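Local atomic coordinates of phosphoribosylformylglycinamidine synthase 2 (Thermus thermophilus, PDB entry 3VIU), a protein that belongs to the AIR synthase related (PurM-like) family and carries adenosine-5'-diphosphate and magnesium bound at separate places in a single chain. Residues L434-G438 with T439-V443; R471-V475 with V476-P480; G545-V549 with D550-E554; P592-L596 with G597-A601; R607-Q611 with R612-R616. All coordinates share one frame; numbering follows the deposited sequence.

Contact 1 of 5, residues L434-G438 with T439-V443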
# COMPACT_ATOMS: atom_id res chain seq x y z
N LEU A 434 -8.20 -9.90 9.43
CA LEU A 434 -9.21 -9.21 10.23
C LEU A 434 -10.52 -10.00 10.21
O LEU A 434 -11.14 -10.17 9.16
CB LEU A 434 -9.47 -7.80 9.69
CG LEU A 434 -8.39 -6.71 9.77
CD1 LEU A 434 -7.92 -6.58 11.21
CD2 LEU A 434 -7.24 -7.04 8.85
N TRP A 435 -10.95 -10.46 11.38
CA TRP A 435 -12.18 -11.22 11.51
C TRP A 435 -13.40 -10.31 11.62
O TRP A 435 -13.40 -9.35 12.40
CB TRP A 435 -12.10 -12.14 12.73
CG TRP A 435 -13.41 -12.75 13.17
CD1 TRP A 435 -14.37 -13.31 12.37
CD2 TRP A 435 -13.85 -12.95 14.52
NE1 TRP A 435 -15.38 -13.85 13.14
CE2 TRP A 435 -15.08 -13.64 14.46
CE3 TRP A 435 -13.32 -12.61 15.77
CZ2 TRP A 435 -15.79 -14.00 15.61
CZ3 TRP A 435 -14.03 -12.98 16.92
CH2 TRP A 435 -15.26 -13.66 16.82
N ILE A 436 -14.42 -10.59 10.82
CA ILE A 436 -15.63 -9.81 10.87
C ILE A 436 -16.56 -10.50 11.87
O ILE A 436 -17.15 -11.53 11.56
CB ILE A 436 -16.32 -9.75 9.51
CG1 ILE A 436 -15.40 -9.07 8.50
CG2 ILE A 436 -17.63 -9.00 9.62
CD1 ILE A 436 -15.92 -9.12 7.09
N LYS A 437 -16.65 -9.92 13.06
CA LYS A 437 -17.47 -10.46 14.13
C LYS A 437 -18.91 -10.70 13.70
O LYS A 437 -19.47 -9.91 12.95
CB LYS A 437 -17.45 -9.53 15.35
CG LYS A 437 -16.09 -9.35 15.99
CD LYS A 437 -16.20 -8.43 17.19
CE LYS A 437 -14.84 -8.06 17.74
NZ LYS A 437 -14.08 -9.26 18.18
N GLY A 438 -19.49 -11.78 14.20
CA GLY A 438 -20.86 -12.10 13.85
C GLY A 438 -20.94 -12.95 12.59
O GLY A 438 -22.01 -13.43 12.23
N THR A 439 -19.80 -13.13 11.92
CA THR A 439 -19.74 -13.93 10.70
C THR A 439 -18.57 -14.89 10.75
O THR A 439 -17.81 -14.91 11.72
CB THR A 439 -19.54 -13.06 9.44
OG1 THR A 439 -18.14 -12.76 9.29
CG2 THR A 439 -20.34 -11.77 9.53
N ARG A 440 -18.44 -15.69 9.70
CA ARG A 440 -17.35 -16.64 9.60
C ARG A 440 -16.31 -16.05 8.65
O ARG A 440 -15.32 -16.69 8.32
CB ARG A 440 -17.87 -17.94 9.03
CG ARG A 440 -19.06 -18.48 9.80
CD ARG A 440 -19.60 -19.70 9.10
NE ARG A 440 -18.54 -20.67 8.88
CZ ARG A 440 -18.67 -21.74 8.12
NH1 ARG A 440 -19.83 -21.97 7.50
NH2 ARG A 440 -17.66 -22.59 7.97
N LEU A 441 -16.56 -14.82 8.23
CA LEU A 441 -15.68 -14.14 7.29
C LEU A 441 -14.42 -13.53 7.89
O LEU A 441 -14.42 -13.02 9.02
CB LEU A 441 -16.45 -13.05 6.56
CG LEU A 441 -17.64 -13.53 5.74
CD1 LEU A 441 -18.43 -12.34 5.22
CD2 LEU A 441 -17.16 -14.41 4.59
N GLY A 442 -13.35 -13.60 7.11
CA GLY A 442 -12.07 -13.05 7.49
C GLY A 442 -11.48 -12.36 6.28
O GLY A 442 -11.56 -12.88 5.16
N VAL A 443 -10.91 -11.17 6.50
CA VAL A 443 -10.30 -10.40 5.42
C VAL A 443 -8.79 -10.39 5.62
O VAL A 443 -8.31 -10.00 6.68
CB VAL A 443 -10.81 -8.96 5.44
CG1 VAL A 443 -10.22 -8.19 4.28
CG2 VAL A 443 -12.33 -8.94 5.40
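Thr439 folds back onto Ile436 to close a beta hairpin: a type II turn from Ile436 to Thr439, with Gly438 at positive phi, links strand 432-436 to strand 441-448. Thr439 grips the Ile436 carbonyl twice, through its backbone N at 3.1 Å from Ile436 O and through OG1 at 2.8 Å from the same oxygen. With chi1 at 82°, its hydroxyl lies between its own N and carbonyl carbon, where it can donate to Ile436 O and also accept from Leu441 N, completing an ST turn. The Thr439 carbonyl takes the indole N-H, Trp435 NE1 to Thr439 O being 3.0 Å, with the oxygen in the ring plane; Lys437 CA sits over one ring face, toward its rim. Next along, Leu441 O receives Ile436 N and lies 3.4 Å from Trp435 CD1, at the ring edge as well. Gly442 faces Trp435 in a non-hydrogen-bonded pair, and its CA makes a C-H...O contact of 3.5 Å to Leu434 O. Val443 and Leu434 form the hydrogen-bonded pair beyond, joined by two backbone bonds. Strand 172-182 packs on this side through Leu178 and Leu180, and Ile436 CD1 rests 4.0 Å from Val443 CG2.

Contact 2 of 5, residues R471-V475 with V476-P480. With MG (magnesium ion), chain D.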
# COMPACT_ATOMS: atom_id res chain seq x y z
N ARG A 471 0.74 -14.33 -2.65
CA ARG A 471 1.20 -15.56 -2.01
C ARG A 471 0.96 -15.47 -0.51
O ARG A 471 0.50 -16.42 0.12
CB ARG A 471 2.69 -15.79 -2.29
CG ARG A 471 3.19 -17.18 -1.87
CD ARG A 471 4.69 -17.31 -2.02
NE ARG A 471 5.13 -16.85 -3.33
CZ ARG A 471 6.02 -15.88 -3.52
NH1 ARG A 471 6.35 -15.53 -4.75
NH2 ARG A 471 6.58 -15.26 -2.48
N ASN A 472 1.27 -14.31 0.07
CA ASN A 472 1.09 -14.11 1.50
C ASN A 472 -0.35 -14.25 1.96
O ASN A 472 -0.61 -14.76 3.06
CB ASN A 472 1.64 -12.75 1.92
CG ASN A 472 3.15 -12.75 1.99
OD1 ASN A 472 3.75 -13.65 2.58
ND2 ASN A 472 3.78 -11.74 1.38
N VAL A 473 -1.28 -13.79 1.13
CA VAL A 473 -2.70 -13.89 1.45
C VAL A 473 -3.14 -15.34 1.26
O VAL A 473 -3.89 -15.88 2.06
CB VAL A 473 -3.53 -12.96 0.55
CG1 VAL A 473 -5.00 -13.36 0.57
CG2 VAL A 473 -3.37 -11.53 1.03
N SER A 474 -2.66 -15.97 0.20
CA SER A 474 -3.00 -17.36 -0.08
C SER A 474 -2.50 -18.27 1.02
O SER A 474 -3.14 -19.26 1.37
CB SER A 474 -2.36 -17.82 -1.40
OG SER A 474 -2.86 -17.06 -2.48
N VAL A 475 -1.34 -17.91 1.57
CA VAL A 475 -0.70 -18.67 2.63
C VAL A 475 -1.49 -18.72 3.94
O VAL A 475 -1.32 -19.66 4.72
CB VAL A 475 0.73 -18.12 2.86
CG1 VAL A 475 1.25 -18.54 4.22
CG2 VAL A 475 1.64 -18.64 1.77
N VAL A 476 -2.32 -17.72 4.21
CA VAL A 476 -3.11 -17.78 5.44
C VAL A 476 -4.46 -18.41 5.12
O VAL A 476 -5.32 -18.54 5.98
CB VAL A 476 -3.29 -16.39 6.14
CG1 VAL A 476 -1.94 -15.86 6.59
CG2 VAL A 476 -4.00 -15.39 5.22
N GLY A 477 -4.63 -18.79 3.86
CA GLY A 477 -5.85 -19.45 3.43
C GLY A 477 -6.90 -18.62 2.72
O GLY A 477 -8.01 -19.07 2.51
N ALA A 478 -6.55 -17.41 2.32
CA ALA A 478 -7.52 -16.56 1.65
C ALA A 478 -7.26 -16.42 0.15
O ALA A 478 -6.12 -16.55 -0.30
CB ALA A 478 -7.55 -15.19 2.32
N LYS A 479 -8.31 -16.16 -0.62
CA LYS A 479 -8.17 -15.99 -2.06
C LYS A 479 -8.05 -14.53 -2.47
O LYS A 479 -8.93 -13.71 -2.18
CB LYS A 479 -9.35 -16.61 -2.81
CG LYS A 479 -9.25 -16.41 -4.32
CD LYS A 479 -10.32 -17.18 -5.07
CE LYS A 479 -10.24 -16.94 -6.57
NZ LYS A 479 -11.33 -17.66 -7.29
N PRO A 480 -6.97 -14.19 -3.19
CA PRO A 480 -6.69 -12.83 -3.67
C PRO A 480 -7.87 -12.30 -4.47
O PRO A 480 -8.27 -12.90 -5.46
CB PRO A 480 -5.46 -13.03 -4.56
CG PRO A 480 -4.80 -14.23 -3.97
CD PRO A 480 -5.95 -15.13 -3.68
MG MG D . 5.95 -13.95 3.89
O HOH W 1 6.90 -13.54 1.64
O HOH W 2 8.04 -15.33 4.31
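A Schellman motif ends helix 458-475, binding Val473 and Ser474 to Gly477 and Ala478 just past a ligand of the magnesium site. Within that last turn, Asn472 OD1 binds the magnesium ion at 2.6 Å together with Asp430, Asp620 and two waters, while Asn472 ND2 is hydrogen-bonded to Asp448. The carbonyl of Val473 does most of the closing: its O accepts from Ala478 N at 3.1 Å and from Val476 N at 3.2 Å, the two donors arriving from opposite faces of the carbonyl plane. Gly477, at a phi of 100°, gives its N-H to Ser474 O at 2.9 Å from well above that carbonyl's plane. From there the chain turns into strand 479-488. The turn is buried and close-packed. With CG1 of Val476 anti to the carbonyl carbon (chi1 -64°), CG2 falls between N and the carbonyl carbon and comes within 3.2 Å of Val473 O, and Ser474 CA makes a C-H...O contact with Ala478 O. Alongside, Val473 CG1 touches Ala478 CB at 3.6 Å. The Ser474 hydroxyl bonds to Cys470 O and Arg607 NH1, and Ser474 OG also lies against the proline ring, 3.7 Å from Pro480 CG.

Contact 3 of 5, residues G545-V549 with D550-E554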
# COMPACT_ATOMS: atom_id res chain seq x y z
N GLY A 545 -7.87 -10.20 0.34
CA GLY A 545 -8.52 -11.46 0.03
C GLY A 545 -9.46 -11.83 1.16
O GLY A 545 -9.46 -11.17 2.20
N VAL A 546 -10.26 -12.87 0.97
CA VAL A 546 -11.18 -13.29 2.02
C VAL A 546 -11.06 -14.77 2.28
O VAL A 546 -10.57 -15.52 1.44
CB VAL A 546 -12.64 -12.96 1.65
CG1 VAL A 546 -13.02 -13.67 0.36
CG2 VAL A 546 -13.56 -13.37 2.79
N LEU A 547 -11.50 -15.19 3.47
CA LEU A 547 -11.45 -16.59 3.85
C LEU A 547 -12.40 -16.83 5.01
O LEU A 547 -13.01 -15.90 5.52
CB LEU A 547 -10.03 -16.98 4.28
CG LEU A 547 -9.50 -16.36 5.58
CD1 LEU A 547 -8.23 -17.09 5.99
CD2 LEU A 547 -9.22 -14.88 5.40
N GLU A 548 -12.55 -18.09 5.40
CA GLU A 548 -13.40 -18.42 6.53
C GLU A 548 -12.44 -18.51 7.68
O GLU A 548 -11.53 -19.34 7.67
CB GLU A 548 -14.10 -19.77 6.34
CG GLU A 548 -15.05 -19.82 5.15
CD GLU A 548 -16.01 -21.00 5.21
OE1 GLU A 548 -15.52 -22.14 5.37
OE2 GLU A 548 -17.24 -20.77 5.10
N VAL A 549 -12.62 -17.64 8.66
CA VAL A 549 -11.76 -17.59 9.83
C VAL A 549 -11.48 -18.98 10.39
O VAL A 549 -10.43 -19.23 10.97
CB VAL A 549 -12.40 -16.74 10.93
CG1 VAL A 549 -11.48 -16.63 12.12
CG2 VAL A 549 -12.72 -15.37 10.38
N ASP A 550 -12.43 -19.89 10.21
CA ASP A 550 -12.26 -21.24 10.72
C ASP A 550 -11.30 -22.09 9.88
O ASP A 550 -10.86 -23.14 10.33
CB ASP A 550 -13.61 -21.94 10.81
CG ASP A 550 -13.55 -23.20 11.64
OD1 ASP A 550 -13.26 -23.09 12.85
OD2 ASP A 550 -13.77 -24.29 11.08
N LYS A 551 -11.00 -21.64 8.67
CA LYS A 551 -10.08 -22.36 7.79
C LYS A 551 -8.96 -21.38 7.49
O LYS A 551 -8.81 -20.91 6.37
CB LYS A 551 -10.80 -22.78 6.51
CG LYS A 551 -11.92 -23.78 6.76
CD LYS A 551 -12.81 -23.97 5.54
CE LYS A 551 -13.97 -24.92 5.86
NZ LYS A 551 -14.96 -24.99 4.74
N ARG A 552 -8.17 -21.09 8.51
CA ARG A 552 -7.07 -20.15 8.42
C ARG A 552 -5.77 -20.86 8.79
O ARG A 552 -5.79 -21.88 9.46
CB ARG A 552 -7.32 -18.98 9.39
CG ARG A 552 -6.21 -17.94 9.50
CD ARG A 552 -5.13 -18.32 10.52
NE ARG A 552 -5.25 -17.61 11.80
CZ ARG A 552 -6.30 -17.68 12.61
NH1 ARG A 552 -7.34 -18.43 12.30
NH2 ARG A 552 -6.29 -17.01 13.76
N ALA A 553 -4.66 -20.31 8.32
CA ALA A 553 -3.37 -20.88 8.63
C ALA A 553 -2.45 -19.77 9.09
O ALA A 553 -2.57 -18.64 8.64
CB ALA A 553 -2.78 -21.57 7.40
N GLU A 554 -1.56 -20.07 10.02
CA GLU A 554 -0.60 -19.09 10.47
C GLU A 554 0.78 -19.71 10.29
O GLU A 554 0.89 -20.92 10.07
CB GLU A 554 -0.86 -18.65 11.92
CG GLU A 554 -0.98 -19.74 12.96
CD GLU A 554 -1.38 -19.16 14.32
OE1 GLU A 554 -2.59 -19.01 14.58
OE2 GLU A 554 -0.47 -18.83 15.11
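Leu547 and Arg552 make the packed side of this contact. Leu547 CD1 lies across the start of the arginine chain, 4.0 Å from Arg552 CB, and also rests 3.9 Å from Lys551 O. Leu547 continues onto Ala478, while Arg552 also leans on Leu425. A chi1 of 68° sets CG of the leucine between its backbone N and carbonyl carbon and turns the methyl toward the returning chain. What folds the chain back is a type I beta turn from Glu548 to Lys551 at the end of strand 538-548, an inner strand of the mixed sheet in the second AIR synthase related N-terminal domain of the chain. Lys551 N bonds to Glu548 O at 2.6 Å, from above the carbonyl plane. The looser side carries charge. Glu548 and Lys551 run side by side in the same direction, and the ammonium closes a salt bridge of 3.0 Å from Lys551 NZ to Glu548 OE1, meeting that oxygen nearly along its C-O axis. The lysine aliphatic chain passes along this oxygen too, with Lys551 CD 3.3 Å from Glu548 OE1. Arg440 adds a long, weak ion pair to OE1. Bent at chi2 and chi3, Arg552 curls back until NH1 stands 3.5 Å from Val549 O, at the edge of the guanidinium but poorly angled for a bond.

Contact 4 of 5, residues P592-L596 with G597-A601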
# COMPACT_ATOMS: atom_id res chain seq x y z
N PRO A 592 15.80 -13.47 -8.74
CA PRO A 592 15.26 -14.81 -9.00
C PRO A 592 14.23 -14.86 -10.13
O PRO A 592 13.35 -14.00 -10.22
CB PRO A 592 14.65 -15.20 -7.65
CG PRO A 592 15.48 -14.46 -6.67
CD PRO A 592 15.64 -13.10 -7.33
N ARG A 593 14.33 -15.87 -10.99
CA ARG A 593 13.36 -16.01 -12.07
C ARG A 593 12.00 -16.25 -11.42
O ARG A 593 11.92 -16.80 -10.32
CB ARG A 593 13.69 -17.20 -12.97
CG ARG A 593 14.93 -17.07 -13.84
CD ARG A 593 14.90 -18.15 -14.91
NE ARG A 593 16.10 -18.99 -14.94
CZ ARG A 593 16.52 -19.76 -13.93
NH1 ARG A 593 15.85 -19.81 -12.78
NH2 ARG A 593 17.62 -20.49 -14.08
N LEU A 594 10.94 -15.85 -12.11
CA LEU A 594 9.60 -16.03 -11.60
C LEU A 594 8.71 -16.65 -12.67
O LEU A 594 8.44 -16.04 -13.71
CB LEU A 594 9.04 -14.67 -11.15
CG LEU A 594 7.58 -14.55 -10.73
CD1 LEU A 594 7.20 -15.60 -9.69
CD2 LEU A 594 7.35 -13.15 -10.18
N ASP A 595 8.27 -17.87 -12.40
CA ASP A 595 7.39 -18.63 -13.28
C ASP A 595 5.99 -18.35 -12.75
O ASP A 595 5.58 -18.92 -11.73
CB ASP A 595 7.71 -20.13 -13.18
CG ASP A 595 6.80 -21.00 -14.05
OD1 ASP A 595 5.61 -20.65 -14.23
OD2 ASP A 595 7.28 -22.05 -14.54
N LEU A 596 5.27 -17.47 -13.42
CA LEU A 596 3.94 -17.12 -13.00
C LEU A 596 2.98 -18.30 -13.02
O LEU A 596 2.05 -18.36 -12.22
CB LEU A 596 3.42 -15.97 -13.86
CG LEU A 596 4.14 -14.67 -13.45
CD1 LEU A 596 3.99 -13.62 -14.53
CD2 LEU A 596 3.57 -14.19 -12.11
N GLY A 597 3.22 -19.26 -13.91
CA GLY A 597 2.36 -20.43 -13.97
C GLY A 597 2.52 -21.26 -12.72
O GLY A 597 1.54 -21.73 -12.13
N ARG A 598 3.77 -21.45 -12.30
CA ARG A 598 4.04 -22.22 -11.10
C ARG A 598 3.47 -21.47 -9.89
O ARG A 598 2.80 -22.06 -9.04
CB ARG A 598 5.56 -22.41 -10.93
CG ARG A 598 5.97 -23.02 -9.59
CD ARG A 598 5.44 -24.44 -9.44
NE ARG A 598 6.12 -25.37 -10.33
CZ ARG A 598 7.40 -25.69 -10.26
NH1 ARG A 598 8.17 -25.16 -9.32
NH2 ARG A 598 7.93 -26.53 -11.13
N GLU A 599 3.72 -20.16 -9.84
CA GLU A 599 3.25 -19.31 -8.75
C GLU A 599 1.75 -19.48 -8.52
O GLU A 599 1.32 -19.69 -7.39
CB GLU A 599 3.56 -17.84 -9.03
CG GLU A 599 3.17 -16.90 -7.88
CD GLU A 599 3.97 -17.15 -6.61
OE1 GLU A 599 3.36 -17.28 -5.53
OE2 GLU A 599 5.22 -17.19 -6.68
N LYS A 600 0.98 -19.39 -9.59
CA LYS A 600 -0.48 -19.53 -9.50
C LYS A 600 -0.88 -20.92 -8.99
O LYS A 600 -1.75 -21.04 -8.13
CB LYS A 600 -1.11 -19.28 -10.88
CG LYS A 600 -2.63 -19.40 -10.92
CD LYS A 600 -3.18 -18.89 -12.26
CE LYS A 600 -4.70 -18.87 -12.29
NZ LYS A 600 -5.32 -20.23 -12.40
N ALA A 601 -0.25 -21.96 -9.54
CA ALA A 601 -0.56 -23.32 -9.13
C ALA A 601 -0.22 -23.55 -7.66
O ALA A 601 -0.94 -24.25 -6.95
CB ALA A 601 0.19 -24.31 -10.02
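This is a helix N-cap at the surface: Asp595 sits just before helix 596-611, in the second AIR synthase related C-terminal domain, and its side chain accepts from Arg598 N. The bond to Asp595 OD1 is 2.8 Å from Arg598 N, with an N-H...O angle of 160°, and the donor stands above the carboxylate plane. The extended first torsion of the aspartate (chi1 178°, CG opposite the backbone N) swings the carboxylate forward over the first turn. The ordinary helical pattern starts at the cap residue itself: Asp595 O receives Glu599 N at 2.9 Å, and Leu596 O receives Lys600 N at 3.0 Å. The capping carboxylate also leans on carbon, since Asp595 CG is 3.6 Å from Arg598 CB. The two side chains cross at about a right angle, and the guanidinium stays apart, Asp595 OD2 to Arg598 NE being 5.5 Å. On the inner side Leu594 CD1 lies 3.9 Å from Glu599 OE2, an oxygen that is held by Ser659 and by a salt bridge to Arg471; a bend at chi2 (65°) steers the glutamate there. Leu594 and Leu596 both pack on Met463 of helix 458-475. An aspartate at the positive end of a helix dipole, with an N-H in its grip and an arginine nearby, is probably stabilised as the charged carboxylate.

Contact 5 of 5, residues R607-Q611 with R612-R616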
# COMPACT_ATOMS: atom_id res chain seq x y z
N ARG A 607 -4.00 -22.92 -0.86
CA ARG A 607 -5.33 -22.56 -0.39
C ARG A 607 -6.20 -23.82 -0.28
O ARG A 607 -6.93 -23.99 0.70
CB ARG A 607 -6.01 -21.54 -1.33
CG ARG A 607 -5.31 -20.17 -1.35
CD ARG A 607 -6.21 -19.07 -1.93
NE ARG A 607 -6.67 -19.35 -3.29
CZ ARG A 607 -6.02 -19.01 -4.40
NH1 ARG A 607 -4.86 -18.36 -4.33
NH2 ARG A 607 -6.52 -19.34 -5.58
N ASP A 608 -6.11 -24.72 -1.26
CA ASP A 608 -6.89 -25.96 -1.23
C ASP A 608 -6.54 -26.76 0.00
O ASP A 608 -7.41 -27.21 0.75
CB ASP A 608 -6.61 -26.82 -2.46
CG ASP A 608 -7.29 -26.29 -3.70
OD1 ASP A 608 -8.30 -25.57 -3.56
OD2 ASP A 608 -6.82 -26.60 -4.82
N LEU A 609 -5.23 -26.94 0.19
CA LEU A 609 -4.68 -27.67 1.32
C LEU A 609 -5.27 -27.16 2.64
O LEU A 609 -5.64 -27.95 3.51
CB LEU A 609 -3.16 -27.51 1.30
CG LEU A 609 -2.23 -28.73 1.27
CD1 LEU A 609 -2.84 -29.88 0.50
CD2 LEU A 609 -0.91 -28.30 0.67
N ILE A 610 -5.37 -25.85 2.77
CA ILE A 610 -5.88 -25.24 4.00
C ILE A 610 -7.41 -25.31 4.12
O ILE A 610 -7.94 -25.58 5.20
CB ILE A 610 -5.42 -23.77 4.09
CG1 ILE A 610 -5.34 -23.31 5.55
CG2 ILE A 610 -6.38 -22.87 3.34
CD1 ILE A 610 -6.68 -23.10 6.21
N GLN A 611 -8.12 -25.08 3.02
CA GLN A 611 -9.58 -25.12 3.05
C GLN A 611 -10.09 -26.53 3.34
O GLN A 611 -11.14 -26.71 3.95
CB GLN A 611 -10.15 -24.61 1.72
CG GLN A 611 -9.66 -23.22 1.34
CD GLN A 611 -10.18 -22.73 0.00
OE1 GLN A 611 -10.17 -23.46 -0.99
NE2 GLN A 611 -10.64 -21.48 -0.03
N ARG A 612 -9.35 -27.54 2.89
CA ARG A 612 -9.74 -28.92 3.13
C ARG A 612 -9.32 -29.36 4.52
O ARG A 612 -9.49 -30.52 4.87
CB ARG A 612 -9.10 -29.85 2.11
CG ARG A 612 -9.52 -29.61 0.68
CD ARG A 612 -8.79 -30.58 -0.22
NE ARG A 612 -9.13 -30.39 -1.62
CZ ARG A 612 -8.64 -31.13 -2.60
NH1 ARG A 612 -7.79 -32.12 -2.33
NH2 ARG A 612 -8.98 -30.89 -3.86
N GLY A 613 -8.75 -28.43 5.29
CA GLY A 613 -8.32 -28.74 6.64
C GLY A 613 -7.10 -29.64 6.76
O GLY A 613 -6.85 -30.21 7.83
N LEU A 614 -6.34 -29.80 5.68
CA LEU A 614 -5.14 -30.64 5.71
C LEU A 614 -3.99 -29.97 6.45
O LEU A 614 -3.12 -30.65 6.99
CB LEU A 614 -4.69 -30.98 4.29
CG LEU A 614 -5.54 -32.00 3.53
CD1 LEU A 614 -5.16 -31.99 2.06
CD2 LEU A 614 -5.34 -33.38 4.13
N THR A 615 -4.00 -28.64 6.47
CA THR A 615 -2.94 -27.87 7.13
C THR A 615 -3.45 -26.54 7.68
O THR A 615 -4.32 -25.90 7.08
CB THR A 615 -1.81 -27.53 6.14
OG1 THR A 615 -0.79 -26.78 6.81
CG2 THR A 615 -2.34 -26.70 4.98
N ARG A 616 -2.91 -26.12 8.82
CA ARG A 616 -3.30 -24.85 9.41
C ARG A 616 -2.05 -24.05 9.75
O ARG A 616 -2.10 -23.08 10.50
CB ARG A 616 -4.17 -25.06 10.65
CG ARG A 616 -3.47 -25.80 11.75
CD ARG A 616 -4.26 -25.75 13.04
NE ARG A 616 -3.58 -26.53 14.07
CZ ARG A 616 -4.01 -26.64 15.32
NH1 ARG A 616 -5.12 -26.02 15.71
NH2 ARG A 616 -3.33 -27.38 16.19
O HOH W 3 -7.46 -25.34 8.31
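Leu609 O is held by two backbone N-H groups from the chain that follows: Leu614 N at 2.9 Å, which meets the oxygen almost head-on with a C=O...N angle of 176°, and Thr615 N in a weak bond at 3.5 Å. One residue earlier, Asp608 O receives Arg612 N at 2.9 Å, the last regular helical bond. The extended arginine then runs back past that oxygen, bringing Arg612 CG within 3.2 Å of Asp608 O; the Asp608 carboxylate pairs with Arg680 instead, while the Arg612 guanidinium stays close by as an opposite charge without touching it. A Schellman motif closes the C-terminal end of helix 596-611, made of the Leu614 N to Leu609 O bond together with one from Gly613 N to Ile610 O. Gly613 turns the chain at a positive phi of 70°, and its N-H reaches Ile610 O at 3.0 Å from above the carbonyl plane, before the chain goes on to strand 618-620. Under the turn the leucines cross at about a right angle and meet by their methyls, Leu609 CD1 to Leu614 CD1 at 3.5 Å. Phe663 and Leu676 pack against Leu609, and Phe663 also touches Thr615, whose hydroxyl bonds to Thr664 O. On another side of the helix end, Ile610 CG1 lies 3.2 Å from Thr615 O. A water bridges the two carbonyls there, donating to Ile610 O at 3.2 Å and, more weakly, to Thr615 O.

Along the chain the five contacts follow in series, each a local contact within ten residues; none nests in or crosses another. Contacts 1, 2, 3 and 5 turn the chain, while contact 4 starts a helix. Contact 1 turns strand 432-436 into strand 441-448, contact 2 takes helix 458-475 into strand 479-488, and contact 3 leaves strand 538-548, which lies between those two later strands and bonds to both: Gly442 to Leu547, Lys479 to Val546. Contacts 4 and 5 open and close helix 596-611 of the next AIR synthase related domain. That helix is fastened to contact 2 through the Arg471–Glu599 salt bridge and the Ser474–Arg607 hydrogen bond, while Glu554 N bonds to Arg616 O, joining contact 3 to contact 5.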